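Local coordinates for Blr3880 protein (Bradyrhizobium japonicum, PDB 2OOD) that probably catalyses the zinc-dependent hydrolytic deamination of guanine to xanthine and ammonia, a step of purine breakdown, at residues F207-Q220 with H249-D263. Residues are numbered along the deposited sequence; the frame is centred on the assembly and turned at random.
Sequences FAFGASPELLKACQ and HPDCQDYLGVYEKFD. With GUN (guanine), chain C.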
ATOM      1  N   PHE A 207       1.994 -26.760   2.093  1.00 37.86           N
ATOM      2  CA  PHE A 207       2.434 -26.336   3.416  1.00 38.21           C
ATOM      3  C   PHE A 207       2.183 -27.435   4.442  1.00 38.78           C
ATOM      4  O   PHE A 207       1.179 -28.148   4.375  1.00 39.09           O
ATOM      5  CB  PHE A 207       1.756 -25.013   3.812  1.00 38.75           C
ATOM      6  CG  PHE A 207       0.290 -25.133   4.100  1.00 38.88           C
ATOM      7  CD1 PHE A 207      -0.558 -25.827   3.239  1.00 38.44           C
ATOM      8  CD2 PHE A 207      -0.253 -24.523   5.230  1.00 39.72           C
ATOM      9  CE1 PHE A 207      -1.931 -25.918   3.502  1.00 38.99           C
ATOM     10  CE2 PHE A 207      -1.636 -24.609   5.501  1.00 39.85           C
ATOM     11  CZ  PHE A 207      -2.467 -25.307   4.634  1.00 38.98           C
ATOM     12  N   ALA A 208       3.118 -27.573   5.380  1.00 39.22           N
ATOM     13  CA  ALA A 208       3.059 -28.606   6.409  1.00 38.95           C
ATOM     14  C   ALA A 208       1.664 -28.838   6.951  1.00 38.76           C
ATOM     15  O   ALA A 208       1.217 -29.979   7.062  1.00 38.48           O
ATOM     16  CB  ALA A 208       4.018 -28.270   7.549  1.00 38.97           C
ATOM     17  N   PHE A 209       0.968 -27.759   7.279  1.00 39.11           N
ATOM     18  CA  PHE A 209      -0.377 -27.896   7.823  1.00 40.20           C
ATOM     19  C   PHE A 209      -1.308 -28.725   6.946  1.00 39.00           C
ATOM     20  O   PHE A 209      -2.233 -29.359   7.449  1.00 38.95           O
ATOM     21  CB  PHE A 209      -0.996 -26.521   8.049  1.00 40.89           C
ATOM     22  CG  PHE A 209      -2.340 -26.570   8.714  1.00 43.04           C
ATOM     23  CD1 PHE A 209      -2.473 -27.094   9.997  1.00 44.28           C
ATOM     24  CD2 PHE A 209      -3.471 -26.070   8.075  1.00 44.45           C
ATOM     25  CE1 PHE A 209      -3.719 -27.120  10.639  1.00 45.62           C
ATOM     26  CE2 PHE A 209      -4.729 -26.091   8.708  1.00 45.91           C
ATOM     27  CZ  PHE A 209      -4.848 -26.616   9.993  1.00 45.88           C
ATOM     28  N   GLY A 210      -1.069 -28.705   5.639  1.00 38.15           N
ATOM     29  CA  GLY A 210      -1.908 -29.463   4.727  1.00 37.92           C
ATOM     30  C   GLY A 210      -1.164 -30.603   4.056  1.00 39.11           C
ATOM     31  O   GLY A 210      -1.536 -31.028   2.960  1.00 38.09           O
ATOM     32  N   ALA A 211      -0.124 -31.114   4.717  1.00 38.27           N
ATOM     33  CA  ALA A 211       0.676 -32.200   4.164  1.00 38.42           C
ATOM     34  C   ALA A 211       0.941 -33.344   5.142  1.00 40.40           C
ATOM     35  O   ALA A 211       1.710 -33.193   6.099  1.00 41.45           O
ATOM     36  CB  ALA A 211       1.992 -31.653   3.657  1.00 36.79           C
ATOM     37  N   SER A 212       0.311 -34.492   4.897  1.00 41.14           N
ATOM     38  CA  SER A 212       0.511 -35.657   5.752  1.00 41.43           C
ATOM     39  C   SER A 212       1.963 -36.098   5.601  1.00 42.44           C
ATOM     40  O   SER A 212       2.613 -35.802   4.590  1.00 42.26           O
ATOM     41  CB  SER A 212      -0.389 -36.811   5.316  1.00 41.47           C
ATOM     42  OG  SER A 212       0.239 -37.568   4.291  1.00 40.85           O
ATOM     43  N   PRO A 213       2.495 -36.820   6.598  1.00 43.69           N
ATOM     44  CA  PRO A 213       3.886 -37.261   6.484  1.00 43.88           C
ATOM     45  C   PRO A 213       4.140 -38.131   5.249  1.00 44.82           C
ATOM     46  O   PRO A 213       5.295 -38.291   4.839  1.00 45.14           O
ATOM     47  CB  PRO A 213       4.136 -37.990   7.808  1.00 42.68           C
ATOM     48  CG  PRO A 213       2.780 -38.454   8.207  1.00 42.44           C
ATOM     49  CD  PRO A 213       1.906 -37.272   7.868  1.00 42.73           C
ATOM     50  N   GLU A 214       3.082 -38.691   4.654  1.00 43.86           N
ATOM     51  CA  GLU A 214       3.279 -39.499   3.445  1.00 45.85           C
ATOM     52  C   GLU A 214       3.556 -38.560   2.263  1.00 45.51           C
ATOM     53  O   GLU A 214       4.469 -38.804   1.459  1.00 44.02           O
ATOM     54  CB  GLU A 214       2.050 -40.360   3.120  1.00 47.62           C
ATOM     55  CG  GLU A 214       1.657 -41.339   4.206  1.00 51.02           C
ATOM     56  CD  GLU A 214       0.627 -40.750   5.165  1.00 53.34           C
ATOM     57  OE1 GLU A 214      -0.527 -40.504   4.709  1.00 54.34           O
ATOM     58  OE2 GLU A 214       0.974 -40.534   6.361  1.00 53.79           O
ATOM     59  N   LEU A 215       2.765 -37.490   2.169  1.00 43.42           N
ATOM     60  CA  LEU A 215       2.921 -36.510   1.103  1.00 42.00           C
ATOM     61  C   LEU A 215       4.319 -35.892   1.163  1.00 42.33           C
ATOM     62  O   LEU A 215       4.974 -35.716   0.139  1.00 42.66           O
ATOM     63  CB  LEU A 215       1.858 -35.418   1.229  1.00 39.91           C
ATOM     64  CG  LEU A 215       1.907 -34.299   0.185  1.00 38.62           C
ATOM     65  CD1 LEU A 215       1.792 -34.898  -1.198  1.00 37.65           C
ATOM     66  CD2 LEU A 215       0.783 -33.305   0.436  1.00 36.81           C
ATOM     67  N   LEU A 216       4.783 -35.572   2.365  1.00 42.48           N
ATOM     68  CA  LEU A 216       6.109 -34.985   2.504  1.00 42.36           C
ATOM     69  C   LEU A 216       7.176 -36.035   2.236  1.00 43.33           C
ATOM     70  O   LEU A 216       8.272 -35.710   1.776  1.00 43.61           O
ATOM     71  CB  LEU A 216       6.297 -34.392   3.903  1.00 40.99           C
ATOM     72  CG  LEU A 216       5.489 -33.125   4.187  1.00 40.10           C
ATOM     73  CD1 LEU A 216       5.654 -32.725   5.641  1.00 39.66           C
ATOM     74  CD2 LEU A 216       5.954 -32.011   3.275  1.00 39.73           C
ATOM     75  N   LYS A 217       6.861 -37.296   2.523  1.00 43.82           N
ATOM     76  CA  LYS A 217       7.825 -38.363   2.280  1.00 44.90           C
ATOM     77  C   LYS A 217       7.945 -38.534   0.758  1.00 45.08           C
ATOM     78  O   LYS A 217       9.010 -38.883   0.231  1.00 44.65           O
ATOM     79  CB  LYS A 217       7.372 -39.669   2.953  1.00 45.14           C
ATOM     80  CG  LYS A 217       8.503 -40.690   3.082  1.00 48.09           C
ATOM     81  CD  LYS A 217       8.099 -41.952   3.866  1.00 51.20           C
ATOM     82  CE  LYS A 217       8.141 -41.761   5.407  1.00 53.02           C
ATOM     83  NZ  LYS A 217       7.051 -40.896   5.995  1.00 53.83           N
ATOM     84  N   ALA A 218       6.843 -38.258   0.061  1.00 43.76           N
ATOM     85  CA  ALA A 218       6.802 -38.344  -1.391  1.00 42.85           C
ATOM     86  C   ALA A 218       7.687 -37.237  -1.982  1.00 43.71           C
ATOM     87  O   ALA A 218       8.446 -37.472  -2.933  1.00 43.72           O
ATOM     88  CB  ALA A 218       5.362 -38.189  -1.880  1.00 42.25           C
ATOM     89  N   CYS A 219       7.584 -36.034  -1.415  1.00 42.06           N
ATOM     90  CA  CYS A 219       8.383 -34.899  -1.876  1.00 41.98           C
ATOM     91  C   CYS A 219       9.843 -35.235  -1.668  1.00 41.52           C
ATOM     92  O   CYS A 219      10.696 -34.874  -2.477  1.00 41.82           O
ATOM     93  CB  CYS A 219       8.048 -33.635  -1.082  1.00 41.27           C
ATOM     94  SG  CYS A 219       6.362 -33.049  -1.299  1.00 42.47           S
ATOM     95  N   GLN A 220      10.122 -35.921  -0.567  1.00 42.04           N
ATOM     96  CA  GLN A 220      11.479 -36.322  -0.238  1.00 42.53           C
ATOM     97  C   GLN A 220      11.985 -37.235  -1.348  1.00 42.86           C
ATOM     98  O   GLN A 220      13.078 -37.022  -1.884  1.00 42.16           O
ATOM     99  CB  GLN A 220      11.498 -37.051   1.106  1.00 42.54           C
ATOM    100  CG  GLN A 220      12.840 -37.641   1.481  1.00 42.82           C
ATOM    101  CD  GLN A 220      12.819 -38.293   2.856  1.00 43.35           C
ATOM    102  OE1 GLN A 220      11.844 -38.961   3.231  1.00 43.64           O
ATOM    103  NE2 GLN A 220      13.901 -38.114   3.610  1.00 41.93           N
ATOM    104  N   HIS A 249       1.908 -32.449  13.238  1.00 47.53           N
ATOM    105  CA  HIS A 249       3.240 -33.055  13.221  1.00 47.26           C
ATOM    106  C   HIS A 249       3.804 -32.989  14.636  1.00 47.46           C
ATOM    107  O   HIS A 249       4.720 -32.196  14.936  1.00 46.57           O
ATOM    108  CB  HIS A 249       4.152 -32.307  12.242  1.00 47.71           C
ATOM    109  CG  HIS A 249       3.728 -32.444  10.814  1.00 48.52           C
ATOM    110  ND1 HIS A 249       3.859 -33.624  10.110  1.00 48.36           N
ATOM    111  CD2 HIS A 249       3.128 -31.568   9.973  1.00 48.58           C
ATOM    112  CE1 HIS A 249       3.357 -33.467   8.898  1.00 48.26           C
ATOM    113  NE2 HIS A 249       2.906 -32.229   8.789  1.00 48.37           N
ATOM    114  N   PRO A 250       3.263 -33.840  15.523  1.00 46.80           N
ATOM    115  CA  PRO A 250       3.617 -33.966  16.941  1.00 46.17           C
ATOM    116  C   PRO A 250       5.064 -34.338  17.211  1.00 46.34           C
ATOM    117  O   PRO A 250       5.594 -34.065  18.288  1.00 46.25           O
ATOM    118  CB  PRO A 250       2.642 -35.029  17.445  1.00 44.39           C
ATOM    119  CG  PRO A 250       2.495 -35.915  16.258  1.00 44.31           C
ATOM    120  CD  PRO A 250       2.345 -34.922  15.119  1.00 44.68           C
ATOM    121  N   ASP A 251       5.712 -34.937  16.226  1.00 48.05           N
ATOM    122  CA  ASP A 251       7.092 -35.370  16.396  1.00 50.12           C
ATOM    123  C   ASP A 251       8.143 -34.365  15.936  1.00 50.03           C
ATOM    124  O   ASP A 251       9.303 -34.744  15.734  1.00 49.58           O
ATOM    125  CB  ASP A 251       7.301 -36.685  15.649  1.00 53.04           C
ATOM    126  CG  ASP A 251       6.911 -36.579  14.181  1.00 55.79           C
ATOM    127  OD1 ASP A 251       5.737 -36.199  13.899  1.00 56.54           O
ATOM    128  OD2 ASP A 251       7.780 -36.871  13.319  1.00 57.32           O
ATOM    129  N   CYS A 252       7.749 -33.100  15.767  1.00 49.02           N
ATOM    130  CA  CYS A 252       8.687 -32.065  15.323  1.00 48.03           C
ATOM    131  C   CYS A 252       8.678 -30.840  16.248  1.00 47.87           C
ATOM    132  O   CYS A 252       7.628 -30.426  16.746  1.00 47.70           O
ATOM    133  CB  CYS A 252       8.379 -31.658  13.868  1.00 48.15           C
ATOM    134  SG  CYS A 252       8.865 -32.906  12.588  1.00 47.59           S
ATOM    135  N   GLN A 253       9.858 -30.261  16.461  1.00 47.30           N
ATOM    136  CA  GLN A 253      10.031 -29.115  17.359  1.00 47.46           C
ATOM    137  C   GLN A 253       9.579 -27.759  16.815  1.00 45.44           C
ATOM    138  O   GLN A 253       8.908 -26.998  17.517  1.00 44.21           O
ATOM    139  CB  GLN A 253      11.502 -29.042  17.789  1.00 50.20           C
ATOM    140  CG  GLN A 253      12.113 -30.428  17.953  1.00 54.87           C
ATOM    141  CD  GLN A 253      11.192 -31.339  18.757  1.00 57.46           C
ATOM    142  OE1 GLN A 253      10.938 -31.083  19.945  1.00 59.91           O
ATOM    143  NE2 GLN A 253      10.669 -32.396  18.115  1.00 58.09           N
ATOM    144  N   ASP A 254       9.964 -27.447  15.580  1.00 43.36           N
ATOM    145  CA  ASP A 254       9.575 -26.184  14.960  1.00 42.16           C
ATOM    146  C   ASP A 254       9.107 -26.389  13.519  1.00 41.22           C
ATOM    147  O   ASP A 254       9.341 -27.442  12.919  1.00 40.79           O
ATOM    148  CB  ASP A 254      10.733 -25.172  15.019  1.00 41.69           C
ATOM    149  CG  ASP A 254      12.072 -25.779  14.630  1.00 42.00           C
ATOM    150  OD1 ASP A 254      12.092 -26.648  13.733  1.00 42.78           O
ATOM    151  OD2 ASP A 254      13.105 -25.377  15.208  1.00 40.84           O
ATOM    152  N   TYR A 255       8.441 -25.382  12.962  1.00 40.36           N
ATOM    153  CA  TYR A 255       7.929 -25.484  11.605  1.00 39.29           C
ATOM    154  C   TYR A 255       9.010 -25.920  10.609  1.00 39.81           C
ATOM    155  O   TYR A 255       8.778 -26.805   9.779  1.00 38.82           O
ATOM    156  CB  TYR A 255       7.310 -24.149  11.191  1.00 40.84           C
ATOM    157  CG  TYR A 255       6.197 -24.267  10.169  1.00 42.11           C
ATOM    158  CD1 TYR A 255       5.032 -23.518  10.298  1.00 42.68           C
ATOM    159  CD2 TYR A 255       6.319 -25.096   9.059  1.00 42.38           C
ATOM    160  CE1 TYR A 255       4.015 -23.589   9.344  1.00 43.31           C
ATOM    161  CE2 TYR A 255       5.310 -25.174   8.097  1.00 42.98           C
ATOM    162  CZ  TYR A 255       4.163 -24.416   8.242  1.00 43.45           C
ATOM    163  OH  TYR A 255       3.177 -24.460   7.271  1.00 44.03           O
ATOM    164  N   LEU A 256      10.188 -25.305  10.685  1.00 38.77           N
ATOM    165  CA  LEU A 256      11.276 -25.669   9.783  1.00 38.23           C
ATOM    166  C   LEU A 256      11.685 -27.124  10.020  1.00 39.29           C
ATOM    167  O   LEU A 256      12.131 -27.809   9.104  1.00 39.62           O
ATOM    168  CB  LEU A 256      12.481 -24.750  10.008  1.00 37.54           C
ATOM    169  CG  LEU A 256      13.730 -24.979   9.153  1.00 36.49           C
ATOM    170  CD1 LEU A 256      13.407 -24.777   7.693  1.00 36.09           C
ATOM    171  CD2 LEU A 256      14.814 -24.015   9.568  1.00 35.50           C
ATOM    172  N   GLY A 257      11.523 -27.590  11.254  1.00 40.40           N
ATOM    173  CA  GLY A 257      11.891 -28.954  11.593  1.00 40.35           C
ATOM    174  C   GLY A 257      11.108 -29.995  10.821  1.00 41.46           C
ATOM    175  O   GLY A 257      11.624 -31.076  10.523  1.00 42.44           O
ATOM    176  N   VAL A 258       9.857 -29.677  10.497  1.00 40.97           N
ATOM    177  CA  VAL A 258       9.015 -30.596   9.751  1.00 39.60           C
ATOM    178  C   VAL A 258       9.619 -30.889   8.382  1.00 40.61           C
ATOM    179  O   VAL A 258       9.660 -32.040   7.951  1.00 41.53           O
ATOM    180  CB  VAL A 258       7.608 -30.017   9.546  1.00 40.14           C
ATOM    181  CG1 VAL A 258       6.749 -31.007   8.762  1.00 38.85           C
ATOM    182  CG2 VAL A 258       6.980 -29.699  10.893  1.00 39.66           C
ATOM    183  N   TYR A 259      10.090 -29.845   7.700  1.00 40.64           N
ATOM    184  CA  TYR A 259      10.685 -30.003   6.376  1.00 40.22           C
ATOM    185  C   TYR A 259      12.070 -30.628   6.409  1.00 40.97           C
ATOM    186  O   TYR A 259      12.468 -31.274   5.443  1.00 41.71           O
ATOM    187  CB  TYR A 259      10.763 -28.657   5.649  1.00 38.56           C
ATOM    188  CG  TYR A 259       9.417 -28.027   5.406  1.00 36.08           C
ATOM    189  CD1 TYR A 259       8.414 -28.718   4.745  1.00 35.05           C
ATOM    190  CD2 TYR A 259       9.135 -26.751   5.863  1.00 35.04           C
ATOM    191  CE1 TYR A 259       7.162 -28.154   4.553  1.00 33.89           C
ATOM    192  CE2 TYR A 259       7.890 -26.177   5.675  1.00 33.40           C
ATOM    193  CZ  TYR A 259       6.907 -26.884   5.023  1.00 33.91           C
ATOM    194  OH  TYR A 259       5.656 -26.323   4.858  1.00 34.73           O
ATOM    195  N   GLU A 260      12.815 -30.422   7.494  1.00 40.46           N
ATOM    196  CA  GLU A 260      14.152 -31.003   7.602  1.00 40.15           C
ATOM    197  C   GLU A 260      14.041 -32.511   7.818  1.00 38.76           C
ATOM    198  O   GLU A 260      14.900 -33.281   7.386  1.00 38.43           O
ATOM    199  CB  GLU A 260      14.917 -30.378   8.766  1.00 40.73           C
ATOM    200  CG  GLU A 260      15.331 -28.944   8.552  1.00 42.33           C
ATOM    201  CD  GLU A 260      15.793 -28.285   9.839  1.00 43.57           C
ATOM    202  OE1 GLU A 260      14.986 -28.226  10.799  1.00 43.86           O
ATOM    203  OE2 GLU A 260      16.956 -27.825   9.890  1.00 43.59           O
ATOM    204  N   LYS A 261      12.977 -32.925   8.493  1.00 38.00           N
ATOM    205  CA  LYS A 261      12.745 -34.336   8.760  1.00 38.46           C
ATOM    206  C   LYS A 261      12.718 -35.097   7.444  1.00 39.33           C
ATOM    207  O   LYS A 261      12.945 -36.303   7.413  1.00 39.64           O
ATOM    208  CB  LYS A 261      11.410 -34.526   9.499  1.00 38.97           C
ATOM    209  CG  LYS A 261      10.965 -35.984   9.663  1.00 39.43           C
ATOM    210  CD  LYS A 261       9.556 -36.094  10.260  1.00 40.19           C
ATOM    211  CE  LYS A 261       9.100 -37.551  10.358  1.00 41.30           C
ATOM    212  NZ  LYS A 261       7.638 -37.732  10.668  1.00 41.79           N
ATOM    213  N   PHE A 262      12.456 -34.388   6.351  1.00 39.15           N
ATOM    214  CA  PHE A 262      12.385 -35.025   5.045  1.00 39.07           C
ATOM    215  C   PHE A 262      13.414 -34.522   4.036  1.00 40.03           C
ATOM    216  O   PHE A 262      13.214 -34.647   2.831  1.00 40.69           O
ATOM    217  CB  PHE A 262      10.982 -34.853   4.478  1.00 38.82           C
ATOM    218  CG  PHE A 262       9.910 -35.479   5.324  1.00 39.44           C
ATOM    219  CD1 PHE A 262       9.575 -36.823   5.168  1.00 38.94           C
ATOM    220  CD2 PHE A 262       9.227 -34.727   6.279  1.00 39.40           C
ATOM    221  CE1 PHE A 262       8.569 -37.411   5.952  1.00 38.97           C
ATOM    222  CE2 PHE A 262       8.222 -35.306   7.068  1.00 39.82           C
ATOM    223  CZ  PHE A 262       7.893 -36.649   6.902  1.00 39.07           C
ATOM    224  N   ASP A 263      14.514 -33.963   4.531  1.00 41.25           N
ATOM    225  CA  ASP A 263      15.594 -33.446   3.679  1.00 43.00           C
ATOM    226  C   ASP A 263      15.174 -32.446   2.605  1.00 42.54           C
ATOM    227  O   ASP A 263      15.815 -32.362   1.555  1.00 42.39           O
ATOM    228  CB  ASP A 263      16.333 -34.594   2.987  1.00 44.25           C
ATOM    229  CG  ASP A 263      16.847 -35.625   3.962  1.00 46.42           C
ATOM    230  OD1 ASP A 263      17.592 -35.243   4.893  1.00 47.98           O
ATOM    231  OD2 ASP A 263      16.505 -36.817   3.790  1.00 46.87           O
TER
HETATM  232  N9  GUN C 600      -0.159 -21.982   2.258  1.00 63.26           N
HETATM  233  C8  GUN C 600      -1.133 -22.414   3.095  1.00 63.96           C
HETATM  234  N7  GUN C 600      -1.849 -21.415   3.522  1.00 64.25           N
HETATM  235  C5  GUN C 600      -1.391 -20.266   2.981  1.00 63.49           C
HETATM  236  C6  GUN C 600      -1.765 -18.885   3.075  1.00 62.71           C
HETATM  237  O6  GUN C 600      -2.720 -18.519   3.770  1.00 62.78           O
HETATM  238  N1  GUN C 600      -1.027 -17.959   2.341  1.00 60.92           N
HETATM  239  C2  GUN C 600       0.041 -18.360   1.552  1.00 59.16           C
HETATM  240  N2  GUN C 600       0.752 -17.420   0.822  1.00 54.36           N
HETATM  241  N3  GUN C 600       0.393 -19.630   1.462  1.00 60.63           N
HETATM  242  C4  GUN C 600      -0.281 -20.605   2.154  1.00 63.12           C
HETATM  243  O   HOH W   1       7.659 -39.977   8.789  1.00 46.58           O
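Leu-216 and Phe-262 meet in the TIM-barrel domain of this amidohydrolase, where helix 213-225 packs on the short helix 255-260 and the Glu-260 to Asp-263 turn. The apolar contact centres on a CH-pi interaction: Leu-216 CB sits over the middle of the Phe-262 ring, 3.8 Å from its centroid, while Lys-261 CG lies on the opposite face and Pro-213 CB approaches CZ. With CG anti to its carbonyl carbon (chi1 -61°), Phe-262 presents this ring to the helix; an alanine here would probably open a gap beneath Leu-216 and Pro-213. Leu-216 CD1 reaches on to Val-258 CG1 at 3.7 Å, and the same valine methyl lies over the centre of one face of the His-249 ring.

Hydrogen bonds hold the loop after strand 199-205. Tyr-259 OH accepts from Ala-208 N at 2.9 Å and also bonds His-234 O, tying the loop to the backbone of a zinc ligand. His-249 NE2 lies between two carbonyls near its ring plane, giving weak bonds to Ala-208 O (3.3 Å) and Ala-211 O (3.1 Å). Next to Ala-208, the Phe-207 ring lies in the guanine pocket, with guanine C8 over one of its faces.

At the outer edge, a water accepts from both Lys-217 NZ and Lys-261 NZ, bridging the like charges. Gln-220, its chain extended, donates from NE2 to Asp-263 OD2 at 2.9 Å, the oxygen lying in the amide plane but met 38° out of the carboxylate plane.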